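Local coordinates for calreticulin, putative (Trypanosoma cruzi, PDB 5HCF), which probably works as a lectin-like chaperone, recognising both carbohydrate and peptide parts of its clients, at residues E47-Y52 with D214-E219; Q79-G84 with P111-S116. One frame throughout, in Å; residues are numbered along the deposited sequence.

In the fold
Both contacts lie in one antiparallel sheet of a legume lectin-like sandwich, with centres about 11 Å apart. Contact 1 pairs strands 50-62 and 208-217; contact 2 pairs strands 83-91 and 107-114. Strands 208-217 and 83-91 are neighbours, which makes the two contacts a continuous run of four strands. The seam between them includes Val218 N to Cys83 O at 2.9 Å and Glu219 OE1 to Cys83 N at 2.8 Å, both probable hydrogen bonds. Acetate is bound near each contact, about 4 Å from the side chain of Asp214 and about 3 Å from that of Asp112; it probably comes from the crystallisation liquor, though such molecules often mark pockets.

Contact 1 (E47-Y52 with D214-E219); sequences EDARFY and DVWQVE
Phe51 and Trp216 form the aromatic side of this antiparallel pairing. They are a non-hydrogen-bonded pair, and the indole turns an edge toward the phenyl face: Trp216 CE3 stands 3.5 Å above the Phe51 plane, over its centre, with the planes at 51°. The far rim of the indole reaches the residue just before the partner strand, where Trp216 CH2 lies 4.3 Å from Ala49 CB.

Backbone bonds define the register. Gln217 N gives Arg50 O a nearly straight bond of 3.1 Å (173° at the hydrogen), and Arg50 N returns one of 3.2 Å to Gln217 O. Two residues, Ala49 and Arg50, sit opposite the single Gln217, which makes a G1 beta bulge; Ala49 takes the positive phi (56°) expected at its first position, and its N bonds Val218 O at 2.9 Å. Tyr52 N closes on Val215 O at 2.8 Å.

On the other face lie Tyr52, Val215 and Gln217, with Tyr52 CB packed 4.1 Å from Val215 CG2. The phenol reaches back to its own segment: Tyr52 OH donates to a lone pair of Glu47 O at 2.6 Å, in the carbonyl plane, and also bonds Ser220, pinning the loop before the bulge. Asp48 OD1 accepts from the backbone N of Ser220.

Leu45 of strand 42-45, in the opposing sheet, packs against Tyr52, Val215 and Gln217; strand 83-91 flanks strand 208-217, where Lys89 forms a salt bridge with Asp214.

Contact 2 (Q79-G84 with P111-S116); sequences QDLKCG and PDRCGS
Leu81 lays its carbonyl over one face of the Arg113 guanidinium, with Leu81 O 3.0 Å from Arg113 CZ, while Lys82 O approaches the same group obliquely. The oxygen sits above the plane, a close polar contact over the face at angles too poor for a hydrogen bond. Arg113 has two modelled conformers, so the details of its side-chain contacts are doubtful beyond the one described. The motif beside it is a cross-strand disulfide in an antiparallel sheet of the lectin-like fold.

Cys83 and Cys114 are a non-hydrogen-bonded pair whose CA atoms, Cys83 CA and Cys114 CA, come within 3.7 Å. Each sulfur is anti to its own backbone N (chi1 -175° for Cys83, -162° for Cys114), and the two SG atoms join on the face away from Arg113.

Backbone bonds bracket the disulfide. On one side Gly115 N donates to Lys82 O at 2.9 Å, just past the strand end. On the other, Gly84 N gives Arg113 O a short bond of 2.6 Å, and Arg113 N returns one of 3.2 Å to Gly84 O from above the carbonyl plane. Gly84 O also accepts a water at 2.6 Å, which reaches Pro111 O weakly.

Besides Cys83, Glu219 OE1 also accepts from Lys82 N, tying the start of strand 83-91 to the loop that follows strand 208-217; Asp112 OD2 bonds His121. The bridge itself, Cys83 SG to Cys114 SG, is 2.0 Å long with a disulfide torsion of -89°.

Contact 1 (E47-Y52 with D214-E219)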
ATOM      1  N   GLU A  47      16.806  -6.629  -8.572  1.00 47.24           N
ATOM      2  CA  GLU A  47      17.176  -7.995  -8.916  1.00 46.63           C
ATOM      3  C   GLU A  47      15.982  -8.912  -9.162  1.00 45.85           C
ATOM      4  O   GLU A  47      15.062  -8.996  -8.347  1.00 46.85           O
ATOM      5  CB  GLU A  47      18.057  -8.582  -7.813  1.00 48.34           C
ATOM      6  CG  GLU A  47      19.405  -7.888  -7.661  1.00 51.10           C
ATOM      7  CD  GLU A  47      20.305  -8.583  -6.660  1.00 54.65           C
ATOM      8  OE1 GLU A  47      19.981  -8.561  -5.452  1.00 55.23           O
ATOM      9  OE2 GLU A  47      21.331  -9.157  -7.082  1.00 56.64           O
ATOM     10  N   ASP A  48      16.017  -9.604 -10.297  1.00 44.99           N
ATOM     11  CA  ASP A  48      14.980 -10.562 -10.667  1.00 44.44           C
ATOM     12  C   ASP A  48      14.951 -11.735  -9.702  1.00 43.74           C
ATOM     13  O   ASP A  48      15.984 -12.118  -9.157  1.00 45.97           O
ATOM     14  CB  ASP A  48      15.208 -11.081 -12.090  1.00 44.95           C
ATOM     15  CG  ASP A  48      14.909 -10.040 -13.145  1.00 44.15           C
ATOM     16  OD1 ASP A  48      14.435  -8.945 -12.770  1.00 44.89           O
ATOM     17  OD2 ASP A  48      15.150 -10.317 -14.345  1.00 42.72           O
ATOM     18  N   ALA A  49      13.768 -12.297  -9.492  1.00 41.41           N
ATOM     19  CA  ALA A  49      13.620 -13.518  -8.700  1.00 42.25           C
ATOM     20  C   ALA A  49      14.198 -13.394  -7.285  1.00 43.28           C
ATOM     21  O   ALA A  49      14.985 -14.238  -6.857  1.00 44.50           O
ATOM     22  CB  ALA A  49      14.272 -14.693  -9.428  1.00 40.81           C
ATOM     23  N   ARG A  50      13.787 -12.354  -6.569  0.63 42.03           N
ATOM     24  CA  ARG A  50      14.246 -12.130  -5.204  0.63 41.91           C
ATOM     25  C   ARG A  50      13.093 -11.760  -4.280  0.63 40.16           C
ATOM     26  O   ARG A  50      12.059 -11.263  -4.719  0.63 39.02           O
ATOM     27  CB  ARG A  50      15.307 -11.017  -5.162  0.63 41.85           C
ATOM     28  CG  ARG A  50      16.563 -11.290  -5.978  0.63 42.98           C
ATOM     29  CD  ARG A  50      17.525 -12.208  -5.240  0.63 44.62           C
ATOM     30  NE  ARG A  50      18.595 -12.696  -6.108  0.63 46.49           N
ATOM     31  CZ  ARG A  50      18.422 -13.614  -7.054  0.63 45.82           C
ATOM     32  NH1 ARG A  50      17.219 -14.131  -7.254  0.63 43.52           N
ATOM     33  NH2 ARG A  50      19.443 -14.010  -7.801  0.63 46.35           N
ATOM     34  N   PHE A  51      13.284 -11.996  -2.991  1.00 40.21           N
ATOM     35  CA  PHE A  51      12.413 -11.430  -1.975  1.00 38.37           C
ATOM     36  C   PHE A  51      12.986 -10.080  -1.568  1.00 39.86           C
ATOM     37  O   PHE A  51      14.198  -9.874  -1.615  1.00 41.23           O
ATOM     38  CB  PHE A  51      12.300 -12.341  -0.754  1.00 39.42           C
ATOM     39  CG  PHE A  51      11.551 -13.614  -1.009  1.00 41.35           C
ATOM     40  CD1 PHE A  51      10.169 -13.654  -0.888  1.00 41.48           C
ATOM     41  CD2 PHE A  51      12.224 -14.775  -1.349  1.00 42.76           C
ATOM     42  CE1 PHE A  51       9.473 -14.830  -1.107  1.00 41.06           C
ATOM     43  CE2 PHE A  51      11.532 -15.956  -1.570  1.00 43.03           C
ATOM     44  CZ  PHE A  51      10.155 -15.982  -1.446  1.00 41.64           C
ATOM     45  N   TYR A  52      12.120  -9.156  -1.179  1.00 40.70           N
ATOM     46  CA  TYR A  52      12.587  -7.881  -0.652  1.00 40.91           C
ATOM     47  C   TYR A  52      11.973  -7.644   0.727  1.00 41.73           C
ATOM     48  O   TYR A  52      10.835  -8.033   0.983  1.00 42.24           O
ATOM     49  CB  TYR A  52      12.243  -6.739  -1.616  1.00 38.70           C
ATOM     50  CG  TYR A  52      12.959  -6.841  -2.947  1.00 39.03           C
ATOM     51  CD1 TYR A  52      12.521  -7.723  -3.934  1.00 37.37           C
ATOM     52  CD2 TYR A  52      14.077  -6.060  -3.215  1.00 40.61           C
ATOM     53  CE1 TYR A  52      13.181  -7.819  -5.152  1.00 37.81           C
ATOM     54  CE2 TYR A  52      14.742  -6.149  -4.426  1.00 40.95           C
ATOM     55  CZ  TYR A  52      14.293  -7.029  -5.391  1.00 39.54           C
ATOM     56  OH  TYR A  52      14.966  -7.110  -6.592  1.00 38.55           O
ATOM     57  N   ASP A 214       7.617  -5.510   1.815  1.00 39.67           N
ATOM     58  CA  ASP A 214       7.869  -6.940   1.871  1.00 41.21           C
ATOM     59  C   ASP A 214       7.202  -7.586   0.666  1.00 40.42           C
ATOM     60  O   ASP A 214       6.012  -7.913   0.704  1.00 41.39           O
ATOM     61  CB  ASP A 214       7.334  -7.523   3.181  1.00 42.94           C
ATOM     62  CG  ASP A 214       7.195  -9.029   3.139  1.00 44.59           C
ATOM     63  OD1 ASP A 214       8.063  -9.695   2.536  1.00 46.85           O
ATOM     64  OD2 ASP A 214       6.194  -9.543   3.687  1.00 43.57           O
ATOM     65  N   VAL A 215       7.958  -7.751  -0.416  1.00 39.11           N
ATOM     66  CA  VAL A 215       7.385  -8.279  -1.652  1.00 36.15           C
ATOM     67  C   VAL A 215       8.288  -9.303  -2.321  1.00 39.63           C
ATOM     68  O   VAL A 215       9.495  -9.326  -2.095  1.00 44.33           O
ATOM     69  CB  VAL A 215       7.093  -7.159  -2.676  1.00 29.37           C
ATOM     70  CG1 VAL A 215       6.139  -6.145  -2.095  1.00 27.21           C
ATOM     71  CG2 VAL A 215       8.384  -6.491  -3.122  1.00 29.31           C
ATOM     72  N   TRP A 216       7.682 -10.151  -3.144  1.00 38.73           N
ATOM     73  CA  TRP A 216       8.408 -11.061  -4.017  1.00 36.58           C
ATOM     74  C   TRP A 216       8.260 -10.589  -5.456  1.00 34.58           C
ATOM     75  O   TRP A 216       7.169 -10.213  -5.878  1.00 30.61           O
ATOM     76  CB  TRP A 216       7.890 -12.496  -3.859  1.00 35.65           C
ATOM     77  CG  TRP A 216       8.159 -13.386  -5.044  1.00 34.18           C
ATOM     78  CD1 TRP A 216       7.312 -13.652  -6.082  1.00 32.33           C
ATOM     79  CD2 TRP A 216       9.360 -14.120  -5.311  1.00 35.02           C
ATOM     80  NE1 TRP A 216       7.907 -14.508  -6.975  1.00 30.88           N
ATOM     81  CE2 TRP A 216       9.167 -14.811  -6.526  1.00 34.45           C
ATOM     82  CE3 TRP A 216      10.580 -14.262  -4.641  1.00 35.33           C
ATOM     83  CZ2 TRP A 216      10.146 -15.629  -7.084  1.00 34.97           C
ATOM     84  CZ3 TRP A 216      11.550 -15.075  -5.196  1.00 36.31           C
ATOM     85  CH2 TRP A 216      11.328 -15.748  -6.406  1.00 36.31           C
ATOM     86  N   GLN A 217       9.363 -10.591  -6.201  1.00 36.87           N
ATOM     87  CA  GLN A 217       9.330 -10.209  -7.610  1.00 37.78           C
ATOM     88  C   GLN A 217      10.107 -11.171  -8.498  1.00 40.02           C
ATOM     89  O   GLN A 217      11.286 -11.439  -8.258  1.00 38.94           O
ATOM     90  CB  GLN A 217       9.878  -8.794  -7.820  1.00 37.80           C
ATOM     91  CG  GLN A 217       8.891  -7.675  -7.535  1.00 38.09           C
ATOM     92  CD  GLN A 217       9.343  -6.355  -8.133  1.00 41.22           C
ATOM     93  OE1 GLN A 217      10.343  -5.781  -7.720  1.00 44.65           O
ATOM     94  NE2 GLN A 217       8.616  -5.883  -9.133  1.00 43.76           N
ATOM     95  N   VAL A 218       9.434 -11.685  -9.524  1.00 34.06           N
ATOM     96  CA  VAL A 218      10.096 -12.463 -10.563  1.00 37.67           C
ATOM     97  C   VAL A 218      10.794 -11.509 -11.525  1.00 39.42           C
ATOM     98  O   VAL A 218      12.018 -11.537 -11.661  1.00 44.01           O
ATOM     99  CB  VAL A 218       9.118 -13.346 -11.353  1.00 38.50           C
ATOM    100  CG1 VAL A 218       9.864 -14.073 -12.467  1.00 38.31           C
ATOM    101  CG2 VAL A 218       8.422 -14.341 -10.428  1.00 38.57           C
ATOM    102  N   GLU A 219      10.006 -10.675 -12.199  1.00 37.25           N
ATOM    103  CA  GLU A 219      10.551  -9.612 -13.040  1.00 38.75           C
ATOM    104  C   GLU A 219      10.664  -8.334 -12.216  1.00 39.10           C
ATOM    105  O   GLU A 219       9.656  -7.691 -11.914  1.00 39.82           O
ATOM    106  CB  GLU A 219       9.675  -9.377 -14.275  1.00 37.46           C
ATOM    107  CG  GLU A 219       9.375 -10.637 -15.092  1.00 37.49           C
ATOM    108  CD  GLU A 219       8.253 -11.494 -14.497  1.00 38.21           C
ATOM    109  OE1 GLU A 219       7.502 -11.002 -13.626  1.00 34.30           O
ATOM    110  OE2 GLU A 219       8.118 -12.665 -14.907  1.00 41.40           O
TER

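Contact 2 (Q79-G84 with P111-S116)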
ATOM      1  N   GLN A  79       8.882  -2.630 -15.973  1.00 45.99           N
ATOM      2  CA  GLN A  79       9.662  -3.769 -16.452  1.00 47.76           C
ATOM      3  C   GLN A  79       8.893  -4.833 -17.243  1.00 51.75           C
ATOM      4  O   GLN A  79       9.506  -5.784 -17.730  1.00 55.90           O
ATOM      5  CB  GLN A  79      10.370  -4.439 -15.272  1.00 42.57           C
ATOM      6  CG  GLN A  79       9.448  -5.142 -14.308  1.00 38.88           C
ATOM      7  CD  GLN A  79       9.064  -4.252 -13.141  1.00 36.96           C
ATOM      8  OE1 GLN A  79       8.863  -3.048 -13.302  1.00 37.96           O
ATOM      9  NE2 GLN A  79       8.971  -4.839 -11.956  1.00 33.09           N
ATOM     10  N   ASP A  80       7.575  -4.681 -17.373  1.00 50.43           N
ATOM     11  CA  ASP A  80       6.712  -5.754 -17.890  1.00 50.77           C
ATOM     12  C   ASP A  80       6.582  -6.825 -16.829  1.00 45.69           C
ATOM     13  O   ASP A  80       7.116  -7.923 -16.955  1.00 44.05           O
ATOM     14  CB  ASP A  80       7.249  -6.365 -19.191  1.00 56.11           C
ATOM     15  CG  ASP A  80       6.997  -5.489 -20.398  1.00 61.81           C
ATOM     16  OD1 ASP A  80       5.910  -4.874 -20.465  1.00 63.72           O
ATOM     17  OD2 ASP A  80       7.880  -5.425 -21.285  1.00 64.26           O
ATOM     18  N   LEU A  81       5.851  -6.490 -15.778  1.00 43.27           N
ATOM     19  CA  LEU A  81       5.692  -7.393 -14.661  1.00 41.81           C
ATOM     20  C   LEU A  81       4.735  -8.514 -15.047  1.00 42.08           C
ATOM     21  O   LEU A  81       3.684  -8.261 -15.628  1.00 41.84           O
ATOM     22  CB  LEU A  81       5.176  -6.628 -13.437  1.00 40.24           C
ATOM     23  CG  LEU A  81       5.008  -7.382 -12.118  1.00 38.14           C
ATOM     24  CD1 LEU A  81       6.352  -7.856 -11.596  1.00 37.41           C
ATOM     25  CD2 LEU A  81       4.318  -6.497 -11.100  1.00 38.45           C
ATOM     26  N   LYS A  82       5.128  -9.752 -14.760  1.00 42.41           N
ATOM     27  CA  LYS A  82       4.235 -10.898 -14.916  1.00 42.07           C
ATOM     28  C   LYS A  82       3.894 -11.479 -13.549  1.00 41.17           C
ATOM     29  O   LYS A  82       2.736 -11.789 -13.277  1.00 45.43           O
ATOM     30  CB  LYS A  82       4.845 -11.976 -15.819  1.00 41.64           C
ATOM     31  CG  LYS A  82       5.070 -11.520 -17.247  1.00 42.76           C
ATOM     32  CD  LYS A  82       3.726 -11.201 -17.888  1.00 45.04           C
ATOM     33  CE  LYS A  82       3.849 -10.832 -19.352  1.00 49.28           C
ATOM     34  NZ  LYS A  82       3.400 -11.972 -20.203  1.00 53.84           N
ATOM     35  N   CYS A  83       4.894 -11.602 -12.683  1.00 37.26           N
ATOM     36  CA  CYS A  83       4.652 -12.012 -11.305  1.00 37.46           C
ATOM     37  C   CYS A  83       5.480 -11.152 -10.353  1.00 34.06           C
ATOM     38  O   CYS A  83       6.711 -11.165 -10.399  1.00 34.84           O
ATOM     39  CB  CYS A  83       4.971 -13.500 -11.099  1.00 41.04           C
ATOM     40  SG  CYS A  83       4.568 -14.129  -9.434  1.00 43.17           S
ATOM     41  N   GLY A  84       4.796 -10.383  -9.511  1.00 32.16           N
ATOM     42  CA  GLY A  84       5.468  -9.617  -8.476  1.00 33.26           C
ATOM     43  C   GLY A  84       4.557  -8.689  -7.696  1.00 32.45           C
ATOM     44  O   GLY A  84       3.525  -8.245  -8.193  1.00 32.42           O
ATOM     45  N   PRO A 111      -0.858  -3.038  -5.023  1.00 32.23           N
ATOM     46  CA  PRO A 111      -1.060  -3.953  -6.153  1.00 31.31           C
ATOM     47  C   PRO A 111      -0.258  -5.243  -6.028  1.00 31.35           C
ATOM     48  O   PRO A 111       0.847  -5.235  -5.486  1.00 34.38           O
ATOM     49  CB  PRO A 111      -0.583  -3.129  -7.353  1.00 29.35           C
ATOM     50  CG  PRO A 111       0.436  -2.208  -6.777  1.00 27.33           C
ATOM     51  CD  PRO A 111      -0.109  -1.833  -5.424  1.00 30.07           C
ATOM     52  N   ASP A 112      -0.816  -6.338  -6.535  1.00 29.52           N
ATOM     53  CA  ASP A 112      -0.132  -7.627  -6.527  1.00 29.69           C
ATOM     54  C   ASP A 112      -0.579  -8.421  -7.745  1.00 29.44           C
ATOM     55  O   ASP A 112      -1.764  -8.493  -8.049  1.00 29.06           O
ATOM     56  CB  ASP A 112      -0.417  -8.401  -5.235  1.00 27.32           C
ATOM     57  CG  ASP A 112       0.438  -9.653  -5.099  1.00 28.51           C
ATOM     58  OD1 ASP A 112       1.438  -9.789  -5.840  1.00 31.05           O
ATOM     59  OD2 ASP A 112       0.113 -10.501  -4.244  1.00 28.77           O
ATOM     60  N   ARG A 113       0.379  -8.995  -8.462  0.73 31.39           N
ATOM     61  CA  ARG A 113       0.062  -9.743  -9.671  0.73 33.69           C
ATOM     62  C   ARG A 113       1.004 -10.924  -9.894  0.73 35.16           C
ATOM     63  O   ARG A 113       2.207 -10.849  -9.614  0.73 35.39           O
ATOM     64  CB  ARG A 113       0.106  -8.804 -10.881  0.73 34.59           C
ATOM     65  CG  ARG A 113      -0.039  -9.488 -12.233  0.73 36.66           C
ATOM     66  CD  ARG A 113       1.165  -9.205 -13.121  0.73 36.88           C
ATOM     67  NE  ARG A 113       1.194  -7.824 -13.604  0.73 36.91           N
ATOM     68  CZ  ARG A 113       0.949  -7.458 -14.861  0.73 37.89           C
ATOM     69  NH1 ARG A 113       0.656  -8.373 -15.781  0.73 38.02           N
ATOM     70  NH2 ARG A 113       1.006  -6.176 -15.203  0.73 37.03           N
ATOM     71  N   CYS A 114       0.441 -12.014 -10.406  1.00 35.35           N
ATOM     72  CA  CYS A 114       1.207 -13.200 -10.754  1.00 33.85           C
ATOM     73  C   CYS A 114       0.403 -14.014 -11.764  1.00 33.57           C
ATOM     74  O   CYS A 114      -0.600 -14.637 -11.414  1.00 33.70           O
ATOM     75  CB  CYS A 114       1.525 -14.027  -9.508  1.00 34.65           C
ATOM     76  SG  CYS A 114       2.860 -15.220  -9.722  1.00 38.25           S
ATOM     77  N   GLY A 115       0.843 -14.008 -13.016  1.00 34.33           N
ATOM     78  CA  GLY A 115       0.099 -14.655 -14.081  1.00 33.89           C
ATOM     79  C   GLY A 115      -1.189 -13.913 -14.375  1.00 33.46           C
ATOM     80  O   GLY A 115      -1.207 -12.684 -14.446  1.00 34.77           O
ATOM     81  N   SER A 116      -2.275 -14.660 -14.536  1.00 33.24           N
ATOM     82  CA  SER A 116      -3.578 -14.065 -14.828  1.00 34.71           C
ATOM     83  C   SER A 116      -4.246 -13.566 -13.551  1.00 33.16           C
ATOM     84  O   SER A 116      -5.376 -13.079 -13.566  1.00 33.61           O
ATOM     85  CB  SER A 116      -4.472 -15.067 -15.554  1.00 37.65           C
ATOM     86  OG  SER A 116      -4.628 -16.241 -14.779  1.00 41.44           O
TER
HETATM   87  O   HOH W   1       2.561  -5.884  -8.198  1.00 29.18           O